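Long-range contacts in diguanylate cyclase DosC (Escherichia coli, PDB 4ZVA), which acts as an oxygen-sensing diguanylate cyclase, probably making the second messenger cyclic di-GMP under the control of its haem-binding globin domain: residues K21-A26 / V71-V76; A28-L33 / A63-I68. One frame throughout, in Å; residues are numbered along the deposited sequence.

How the interactions relate
Both interactions pack helix 16-43 against helix 54-72, and interaction 2 is nested along the chain inside the loop that interaction 1 closes. Their centres are about 11 Å apart, and A26 CB of the first packs against I68 O of the second. Both are buried contacts, but interaction 2 extends to an exposed residue, H31. Interaction 1 lies where helix 54-72 ends: alanines, L72 and S73 meet in van der Waals contacts, and no hydrogen bond crosses. Interaction 2 joins helix to helix through buried A30, L33 and I68 and adds a histidine-carboxylate bond. A63, M64 and W67 of 63-68 also line the haem, whereas the side chain of L72 in interaction 1 is about 9 Å from it.

Interaction 1 (K21-A26 / V71-V76); sequences KAAEIA and VLSAQV
The carbonyl oxygen of S73, the residue that lies against A23, accepts a hydrogen bond from Q75 NE2 at 2.8 Å. The donor stands above the carbonyl plane, 53° out of it, and the chain of Q75 curls back over the turn to bring it there. This bond ties the side chain of Q75 to the chain just where it leaves helix 54-72, for S73 is the first residue past helical backbone angles. The hydroxyl of S73 is held as well: OG lies beside its own backbone N (chi1 -49°) and bonds back to the carbonyl oxygen of I69 in the preceding turn. OG thus bonds to the last turn of helix 54-72 and at the same time touches the methyl of A23, 3.5 Å from A23 CB.

Small side chains let the two backbones come close. The CA atoms of A23 and S73 are 4.6 Å apart, and the two CB atoms of this pair are separated by 3.9 Å. L72, next to S73, supplies the larger apolar group, and it meets A26, one turn beyond A23 on helix 16-43. L72 CB meets A26 CB at 3.7 Å, and CD1 approaches the same methyl at 3.8 Å, so A26 is touched by both the root and one branch of the leucine. L72 CB also faces A22 O, 4.1 Å away, a looser contact. No hydrogen bond links the segments; they are joined by van der Waals contact.

The contact is a buried one between a helix and a helix end of the all-helical, protoglobin-family domain. Helix 125-147 adjoins both partners, A22 through V131 and F134 and L72 through S135, while I25 packs on helix 100-119 and A74 on W7 of helix 2-13.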
ATOM      1  N   LYS A  21      -4.082  -5.923 -19.069  1.00 28.07           N
ATOM      2  CA  LYS A  21      -5.078  -6.614 -18.266  1.00 30.68           C
ATOM      3  C   LYS A  21      -5.414  -5.805 -17.024  1.00 30.03           C
ATOM      4  O   LYS A  21      -6.543  -5.847 -16.536  1.00 31.53           O
ATOM      5  CB  LYS A  21      -4.585  -8.010 -17.884  1.00 31.18           C
ATOM      6  CG  LYS A  21      -4.483  -8.960 -19.066  1.00 30.47           C
ATOM      7  CD  LYS A  21      -4.052 -10.352 -18.636  1.00 31.06           C
ATOM      8  CE  LYS A  21      -4.005 -11.297 -19.824  1.00 38.51           C
ATOM      9  NZ  LYS A  21      -3.004 -10.861 -20.836  1.00 36.67           N
ATOM     10  N   ALA A  22      -4.435  -5.054 -16.526  1.00 31.11           N
ATOM     11  CA  ALA A  22      -4.667  -4.130 -15.423  1.00 28.94           C
ATOM     12  C   ALA A  22      -5.654  -3.040 -15.837  1.00 27.28           C
ATOM     13  O   ALA A  22      -6.548  -2.669 -15.073  1.00 30.14           O
ATOM     14  CB  ALA A  22      -3.352  -3.515 -14.954  1.00 29.01           C
ATOM     15  N   ALA A  23      -5.477  -2.514 -17.044  1.00 28.90           N
ATOM     16  CA  ALA A  23      -6.403  -1.522 -17.577  1.00 27.48           C
ATOM     17  C   ALA A  23      -7.785  -2.133 -17.792  1.00 26.29           C
ATOM     18  O   ALA A  23      -8.799  -1.488 -17.544  1.00 28.39           O
ATOM     19  CB  ALA A  23      -5.874  -0.936 -18.878  1.00 31.54           C
ATOM     20  N   GLU A  24      -7.814  -3.382 -18.247  1.00 28.35           N
ATOM     21  CA  GLU A  24      -9.077  -4.072 -18.500  1.00 33.62           C
ATOM     22  C   GLU A  24      -9.869  -4.218 -17.207  1.00 30.09           C
ATOM     23  O   GLU A  24     -11.062  -3.924 -17.162  1.00 30.19           O
ATOM     24  CB  GLU A  24      -8.821  -5.445 -19.133  1.00 30.16           C
ATOM     25  CG  GLU A  24     -10.053  -6.107 -19.752  1.00 31.90           C
ATOM     26  CD  GLU A  24     -10.909  -6.857 -18.747  1.00 42.54           C
ATOM     27  OE1 GLU A  24     -10.399  -7.207 -17.661  1.00 47.35           O
ATOM     28  OE2 GLU A  24     -12.097  -7.103 -19.049  1.00 44.11           O
ATOM     29  N   ILE A  25      -9.189  -4.658 -16.153  1.00 31.08           N
ATOM     30  CA  ILE A  25      -9.805  -4.800 -14.841  1.00 29.60           C
ATOM     31  C   ILE A  25     -10.357  -3.465 -14.359  1.00 26.30           C
ATOM     32  O   ILE A  25     -11.476  -3.390 -13.852  1.00 28.62           O
ATOM     33  CB  ILE A  25      -8.799  -5.351 -13.803  1.00 31.09           C
ATOM     34  CG1 ILE A  25      -8.497  -6.822 -14.085  1.00 30.36           C
ATOM     35  CG2 ILE A  25      -9.342  -5.202 -12.393  1.00 32.58           C
ATOM     36  CD1 ILE A  25      -9.691  -7.731 -13.921  1.00 33.05           C
ATOM     37  N   ALA A  26      -9.571  -2.410 -14.535  1.00 26.64           N
ATOM     38  CA  ALA A  26      -9.955  -1.082 -14.077  1.00 26.97           C
ATOM     39  C   ALA A  26     -11.239  -0.590 -14.746  1.00 27.33           C
ATOM     40  O   ALA A  26     -12.198  -0.237 -14.068  1.00 30.02           O
ATOM     41  CB  ALA A  26      -8.819  -0.096 -14.323  1.00 27.07           C
ATOM     42  N   VAL A  71      -5.291   5.879 -13.244  1.00 37.26           N
ATOM     43  CA  VAL A  71      -4.100   5.380 -12.562  1.00 37.67           C
ATOM     44  C   VAL A  71      -3.677   4.005 -13.071  1.00 33.80           C
ATOM     45  O   VAL A  71      -2.512   3.790 -13.402  1.00 35.78           O
ATOM     46  CB  VAL A  71      -4.321   5.315 -11.038  1.00 34.99           C
ATOM     47  CG1 VAL A  71      -3.200   4.534 -10.361  1.00 39.18           C
ATOM     48  CG2 VAL A  71      -4.420   6.716 -10.463  1.00 41.18           C
ATOM     49  N   LEU A  72      -4.624   3.076 -13.151  1.00 32.45           N
ATOM     50  CA  LEU A  72      -4.293   1.703 -13.524  1.00 30.08           C
ATOM     51  C   LEU A  72      -4.008   1.553 -15.022  1.00 33.22           C
ATOM     52  O   LEU A  72      -3.395   0.570 -15.440  1.00 38.07           O
ATOM     53  CB  LEU A  72      -5.414   0.752 -13.094  1.00 31.09           C
ATOM     54  CG  LEU A  72      -5.607   0.654 -11.577  1.00 32.28           C
ATOM     55  CD1 LEU A  72      -6.642  -0.402 -11.208  1.00 33.72           C
ATOM     56  CD2 LEU A  72      -4.278   0.371 -10.885  1.00 37.78           C
ATOM     57  N   SER A  73      -4.445   2.521 -15.823  1.00 34.91           N
ATOM     58  CA  SER A  73      -4.193   2.493 -17.266  1.00 33.53           C
ATOM     59  C   SER A  73      -3.042   3.412 -17.667  1.00 38.50           C
ATOM     60  O   SER A  73      -2.892   3.750 -18.842  1.00 42.18           O
ATOM     61  CB  SER A  73      -5.450   2.895 -18.041  1.00 34.64           C
ATOM     62  OG  SER A  73      -6.583   2.185 -17.579  1.00 35.57           O
ATOM     63  N   ALA A  74      -2.236   3.812 -16.689  1.00 43.44           N
ATOM     64  CA  ALA A  74      -1.174   4.792 -16.905  1.00 40.89           C
ATOM     65  C   ALA A  74      -0.174   4.396 -17.985  1.00 39.97           C
ATOM     66  O   ALA A  74       0.439   3.331 -17.924  1.00 42.28           O
ATOM     67  CB  ALA A  74      -0.435   5.043 -15.604  1.00 41.94           C
ATOM     68  N   GLN A  75      -0.017   5.267 -18.974  1.00 39.21           N
ATOM     69  CA  GLN A  75       1.076   5.156 -19.927  1.00 40.29           C
ATOM     70  C   GLN A  75       2.192   6.101 -19.496  1.00 44.43           C
ATOM     71  O   GLN A  75       1.966   6.990 -18.674  1.00 41.00           O
ATOM     72  CB  GLN A  75       0.602   5.470 -21.345  1.00 47.95           C
ATOM     73  CG  GLN A  75      -0.564   4.602 -21.792  1.00 43.37           C
ATOM     74  CD  GLN A  75      -0.329   3.122 -21.535  1.00 43.61           C
ATOM     75  OE1 GLN A  75       0.627   2.534 -22.042  1.00 43.31           O
ATOM     76  NE2 GLN A  75      -1.205   2.514 -20.741  1.00 42.72           N
ATOM     77  N   VAL A  76       3.385   5.911 -20.050  1.00 45.30           N
ATOM     78  CA  VAL A  76       4.534   6.743 -19.703  1.00 50.17           C
ATOM     79  C   VAL A  76       4.247   8.229 -19.904  1.00 55.29           C
ATOM     80  O   VAL A  76       4.597   9.057 -19.063  1.00 49.18           O
ATOM     81  CB  VAL A  76       5.774   6.348 -20.527  1.00 51.83           C
ATOM     82  CG1 VAL A  76       6.920   7.317 -20.276  1.00 56.12           C
ATOM     83  CG2 VAL A  76       6.192   4.921 -20.205  1.00 50.32           C
TER

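Interaction 2 (A28-L33 / A63-I68); sequences AHAHYL and AMERWI. With HEM (protoporphyrin IX containing Fe), chain C.
The haem pocket of this protoglobin-family domain takes A63, M64 and W67 from helix 54-72, while E65 and I68 of the same turns meet A30, H31 and L33 of helix 16-43. H31 ND1 donates to E65 OE2 at 2.8 Å in a nearly straight bond (163°). H31 CG is anti to the backbone N (chi1 -175°), which sets the root of the ring beside that oxygen. The carboxylate oxygen lies close to the imidazole plane, but the donor comes from above the carboxylate, the two planes being steeply inclined. E65 CG leans on A30 O at 3.4 Å. Deeper in, I68 CD1 reaches L33 CB at 3.7 Å. M64 SD sits 3.5 Å from HEM C3C, and the vinyl carbon HEM CBC lies over one face of the W67 indole, offset toward the rim and 3.4 Å from W67 CH2. An alanine in place of W67 would probably leave that vinyl without the indole face it rests on and Q86, bonded to the indole NE1, without this partner. The segments run roughly antiparallel at 141°, their axes 8.5 Å apart at closest approach. Helix 100-119 packs on both, through I113 on L33 and L110 on W67, and helix 125-147 adds A142 and M146 against W67.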
ATOM      1  N   ALA A  28     -13.486  -2.229 -16.564  1.00 29.81           N
ATOM      2  CA  ALA A  28     -14.617  -3.147 -16.419  1.00 31.26           C
ATOM      3  C   ALA A  28     -15.231  -3.099 -15.023  1.00 35.73           C
ATOM      4  O   ALA A  28     -16.416  -3.380 -14.853  1.00 33.17           O
ATOM      5  CB  ALA A  28     -14.192  -4.573 -16.754  1.00 32.81           C
ATOM      6  N   HIS A  29     -14.432  -2.751 -14.021  1.00 31.32           N
ATOM      7  CA  HIS A  29     -14.895  -2.870 -12.643  1.00 29.13           C
ATOM      8  C   HIS A  29     -14.813  -1.572 -11.844  1.00 28.77           C
ATOM      9  O   HIS A  29     -15.083  -1.572 -10.644  1.00 35.92           O
ATOM     10  CB  HIS A  29     -14.116  -3.977 -11.926  1.00 35.26           C
ATOM     11  CG  HIS A  29     -14.292  -5.330 -12.543  1.00 35.84           C
ATOM     12  ND1 HIS A  29     -13.387  -5.868 -13.431  1.00 35.24           N
ATOM     13  CD2 HIS A  29     -15.286  -6.243 -12.422  1.00 34.65           C
ATOM     14  CE1 HIS A  29     -13.805  -7.060 -13.817  1.00 34.36           C
ATOM     15  NE2 HIS A  29     -14.955  -7.311 -13.221  1.00 40.95           N
ATOM     16  N   ALA A  30     -14.443  -0.473 -12.499  1.00 29.77           N
ATOM     17  CA  ALA A  30     -14.350   0.824 -11.821  1.00 32.35           C
ATOM     18  C   ALA A  30     -15.659   1.204 -11.143  1.00 34.76           C
ATOM     19  O   ALA A  30     -15.657   1.768 -10.049  1.00 29.99           O
ATOM     20  CB  ALA A  30     -13.944   1.915 -12.801  1.00 32.62           C
ATOM     21  N   HIS A  31     -16.775   0.885 -11.792  1.00 35.30           N
ATOM     22  CA  HIS A  31     -18.089   1.203 -11.248  1.00 34.36           C
ATOM     23  C   HIS A  31     -18.329   0.469  -9.931  1.00 35.24           C
ATOM     24  O   HIS A  31     -18.672   1.090  -8.923  1.00 34.18           O
ATOM     25  CB  HIS A  31     -19.186   0.854 -12.259  1.00 37.66           C
ATOM     26  CG  HIS A  31     -20.559   1.269 -11.829  1.00 40.47           C
ATOM     27  ND1 HIS A  31     -20.896   2.583 -11.575  1.00 41.45           N
ATOM     28  CD2 HIS A  31     -21.683   0.546 -11.615  1.00 42.90           C
ATOM     29  CE1 HIS A  31     -22.166   2.649 -11.220  1.00 38.82           C
ATOM     30  NE2 HIS A  31     -22.668   1.427 -11.236  1.00 42.33           N
ATOM     31  N   TYR A  32     -18.130  -0.845  -9.940  1.00 31.81           N
ATOM     32  CA  TYR A  32     -18.253  -1.644  -8.729  1.00 33.93           C
ATOM     33  C   TYR A  32     -17.320  -1.136  -7.637  1.00 31.52           C
ATOM     34  O   TYR A  32     -17.717  -1.003  -6.479  1.00 31.77           O
ATOM     35  CB  TYR A  32     -17.948  -3.120  -9.009  1.00 37.60           C
ATOM     36  CG  TYR A  32     -17.547  -3.885  -7.761  1.00 36.53           C
ATOM     37  CD1 TYR A  32     -18.503  -4.337  -6.863  1.00 42.65           C
ATOM     38  CD2 TYR A  32     -16.209  -4.135  -7.472  1.00 40.22           C
ATOM     39  CE1 TYR A  32     -18.145  -5.023  -5.718  1.00 42.43           C
ATOM     40  CE2 TYR A  32     -15.841  -4.818  -6.327  1.00 38.97           C
ATOM     41  CZ  TYR A  32     -16.813  -5.261  -5.455  1.00 44.13           C
ATOM     42  OH  TYR A  32     -16.453  -5.944  -4.315  1.00 42.03           O
ATOM     43  N   LEU A  33     -16.078  -0.856  -8.019  1.00 32.62           N
ATOM     44  CA  LEU A  33     -15.053  -0.444  -7.066  1.00 33.46           C
ATOM     45  C   LEU A  33     -15.408   0.868  -6.375  1.00 39.04           C
ATOM     46  O   LEU A  33     -15.281   0.980  -5.159  1.00 36.70           O
ATOM     47  CB  LEU A  33     -13.699  -0.318  -7.767  1.00 26.69           C
ATOM     48  CG  LEU A  33     -13.029  -1.622  -8.207  1.00 34.08           C
ATOM     49  CD1 LEU A  33     -11.798  -1.335  -9.044  1.00 34.13           C
ATOM     50  CD2 LEU A  33     -12.665  -2.473  -6.999  1.00 34.74           C
ATOM     51  N   ALA A  63     -16.033  10.487  -9.642  1.00 42.89           N
ATOM     52  CA  ALA A  63     -14.633  10.896  -9.613  1.00 38.31           C
ATOM     53  C   ALA A  63     -13.717   9.698  -9.374  1.00 36.75           C
ATOM     54  O   ALA A  63     -12.634   9.608  -9.955  1.00 36.32           O
ATOM     55  CB  ALA A  63     -14.413  11.955  -8.547  1.00 47.94           C
ATOM     56  N   MET A  64     -14.150   8.783  -8.513  1.00 41.54           N
ATOM     57  CA  MET A  64     -13.360   7.594  -8.196  1.00 40.26           C
ATOM     58  C   MET A  64     -13.203   6.672  -9.404  1.00 39.71           C
ATOM     59  O   MET A  64     -12.128   6.118  -9.625  1.00 32.36           O
ATOM     60  CB  MET A  64     -13.985   6.822  -7.032  1.00 41.33           C
ATOM     61  CG  MET A  64     -13.667   7.389  -5.656  1.00 51.76           C
ATOM     62  SD  MET A  64     -11.908   7.311  -5.241  1.00 52.19           S
ATOM     63  CE  MET A  64     -11.536   5.597  -5.599  1.00 38.01           C
ATOM     64  N   GLU A  65     -14.274   6.503 -10.177  1.00 34.55           N
ATOM     65  CA  GLU A  65     -14.216   5.684 -11.386  1.00 35.38           C
ATOM     66  C   GLU A  65     -13.153   6.194 -12.342  1.00 32.62           C
ATOM     67  O   GLU A  65     -12.353   5.425 -12.873  1.00 34.25           O
ATOM     68  CB  GLU A  65     -15.563   5.671 -12.107  1.00 37.52           C
ATOM     69  CG  GLU A  65     -16.562   4.673 -11.584  1.00 42.31           C
ATOM     70  CD  GLU A  65     -17.692   4.440 -12.569  1.00 44.32           C
ATOM     71  OE1 GLU A  65     -17.404   4.226 -13.768  1.00 44.97           O
ATOM     72  OE2 GLU A  65     -18.863   4.477 -12.147  1.00 43.48           O
ATOM     73  N   ARG A  66     -13.162   7.503 -12.561  1.00 38.82           N
ATOM     74  CA  ARG A  66     -12.197   8.145 -13.438  1.00 42.35           C
ATOM     75  C   ARG A  66     -10.785   7.993 -12.880  1.00 34.58           C
ATOM     76  O   ARG A  66      -9.843   7.720 -13.622  1.00 38.55           O
ATOM     77  CB  ARG A  66     -12.550   9.620 -13.622  1.00 45.52           C
ATOM     78  CG  ARG A  66     -11.663  10.368 -14.602  1.00 46.29           C
ATOM     79  CD  ARG A  66     -12.014  11.849 -14.628  1.00 55.78           C
ATOM     80  NE  ARG A  66     -13.448  12.069 -14.446  1.00 61.82           N
ATOM     81  CZ  ARG A  66     -13.985  12.673 -13.389  1.00 56.82           C
ATOM     82  NH1 ARG A  66     -13.208  13.138 -12.420  1.00 55.53           N
ATOM     83  NH2 ARG A  66     -15.301  12.822 -13.307  1.00 61.92           N
ATOM     84  N   TRP A  67     -10.649   8.163 -11.569  1.00 38.65           N
ATOM     85  CA  TRP A  67      -9.347   8.062 -10.919  1.00 38.40           C
ATOM     86  C   TRP A  67      -8.753   6.669 -11.092  1.00 34.19           C
ATOM     87  O   TRP A  67      -7.597   6.520 -11.490  1.00 36.80           O
ATOM     88  CB  TRP A  67      -9.459   8.397  -9.429  1.00 39.67           C
ATOM     89  CG  TRP A  67      -8.127   8.539  -8.745  1.00 38.53           C
ATOM     90  CD1 TRP A  67      -7.451   9.698  -8.502  1.00 40.04           C
ATOM     91  CD2 TRP A  67      -7.310   7.482  -8.218  1.00 44.53           C
ATOM     92  NE1 TRP A  67      -6.266   9.433  -7.858  1.00 41.77           N
ATOM     93  CE2 TRP A  67      -6.155   8.080  -7.672  1.00 43.87           C
ATOM     94  CE3 TRP A  67      -7.443   6.090  -8.154  1.00 39.75           C
ATOM     95  CZ2 TRP A  67      -5.140   7.336  -7.070  1.00 45.17           C
ATOM     96  CZ3 TRP A  67      -6.433   5.352  -7.557  1.00 40.57           C
ATOM     97  CH2 TRP A  67      -5.296   5.976  -7.024  1.00 44.46           C
ATOM     98  N   ILE A  68      -9.554   5.653 -10.787  1.00 38.45           N
ATOM     99  CA  ILE A  68      -9.116   4.263 -10.870  1.00 31.63           C
ATOM    100  C   ILE A  68      -8.652   3.909 -12.277  1.00 32.84           C
ATOM    101  O   ILE A  68      -7.591   3.311 -12.455  1.00 31.45           O
ATOM    102  CB  ILE A  68     -10.237   3.303 -10.436  1.00 31.89           C
ATOM    103  CG1 ILE A  68     -10.512   3.465  -8.940  1.00 33.50           C
ATOM    104  CG2 ILE A  68      -9.863   1.864 -10.751  1.00 36.22           C
ATOM    105  CD1 ILE A  68     -11.772   2.785  -8.469  1.00 37.59           C
TER
HETATM  106  CHA HEM C 201     -12.949  14.396  -3.776  1.00 50.82           C
HETATM  107  CHB HEM C 201     -13.795  12.386   0.556  1.00 53.22           C
HETATM  108  CHC HEM C 201     -10.195   9.266  -0.281  1.00 45.73           C
HETATM  109  CHD HEM C 201     -10.122  10.572  -4.943  1.00 52.31           C
HETATM  110  C1A HEM C 201     -13.525  14.117  -2.554  1.00 51.08           C
HETATM  111  C2A HEM C 201     -14.688  14.759  -1.966  1.00 52.94           C
HETATM  112  C3A HEM C 201     -14.911  14.196  -0.776  1.00 47.65           C
HETATM  113  C4A HEM C 201     -13.904  13.185  -0.557  1.00 48.49           C
HETATM  114  CMA HEM C 201     -16.043  14.556   0.209  1.00 53.16           C
HETATM  115  CAA HEM C 201     -15.542  15.885  -2.588  1.00 53.84           C
HETATM  116  CBA HEM C 201     -16.133  15.412  -3.913  1.00 55.05           C
HETATM  117  CGA HEM C 201     -17.195  16.372  -4.371  1.00 59.55           C
HETATM  118  O1A HEM C 201     -17.840  17.015  -3.503  1.00 55.39           O
HETATM  119  O2A HEM C 201     -17.399  16.482  -5.607  1.00 60.24           O
HETATM  120  C1B HEM C 201     -12.910  11.345   0.702  1.00 50.16           C
HETATM  121  C2B HEM C 201     -12.862  10.421   1.816  1.00 49.91           C
HETATM  122  C3B HEM C 201     -11.858   9.554   1.584  1.00 46.82           C
HETATM  123  C4B HEM C 201     -11.254   9.911   0.317  1.00 44.99           C
HETATM  124  CMB HEM C 201     -13.830  10.495   3.022  1.00 48.46           C
HETATM  125  CAB HEM C 201     -11.348   8.355   2.426  1.00 50.61           C
HETATM  126  CBB HEM C 201     -11.905   7.932   3.564  1.00 54.45           C
HETATM  127  C1C HEM C 201      -9.919   9.278  -1.629  1.00 44.97           C
HETATM  128  C2C HEM C 201      -9.104   8.318  -2.345  1.00 46.69           C
HETATM  129  C3C HEM C 201      -9.080   8.683  -3.642  1.00 43.63           C
HETATM  130  C4C HEM C 201      -9.886   9.882  -3.773  1.00 46.19           C
HETATM  131  CMC HEM C 201      -8.415   7.114  -1.661  1.00 39.78           C
HETATM  132  CAC HEM C 201      -8.372   8.022  -4.853  1.00 41.83           C
HETATM  133  CBC HEM C 201      -7.688   6.873  -4.797  1.00 52.00           C
HETATM  134  C1D HEM C 201     -10.868  11.725  -5.078  1.00 49.03           C
HETATM  135  C2D HEM C 201     -11.063  12.448  -6.317  1.00 46.40           C
HETATM  136  C3D HEM C 201     -11.953  13.646  -5.953  1.00 52.07           C
HETATM  137  C4D HEM C 201     -12.195  13.525  -4.532  1.00 48.69           C
HETATM  138  CMD HEM C 201     -10.497  12.066  -7.702  1.00 43.78           C
HETATM  139  CAD HEM C 201     -12.479  14.764  -6.882  1.00 52.98           C
HETATM  140  CBD HEM C 201     -11.302  15.525  -7.487  1.00 54.03           C
HETATM  141  CGD HEM C 201     -11.770  16.839  -8.057  1.00 53.58           C
HETATM  142  O1D HEM C 201     -10.990  17.474  -8.812  1.00 57.46           O
HETATM  143  O2D HEM C 201     -12.919  17.253  -7.758  1.00 55.34           O
HETATM  144  NA  HEM C 201     -13.072  13.164  -1.661  1.00 47.12           N
HETATM  145  NB  HEM C 201     -11.917  11.008  -0.195  1.00 45.74           N
HETATM  146  NC  HEM C 201     -10.379  10.216  -2.529  1.00 45.28           N
HETATM  147  ND  HEM C 201     -11.543  12.391  -4.059  1.00 49.06           N
HETATM  148 FE   HEM C 201     -11.531  11.843  -2.048  1.00 47.61          FE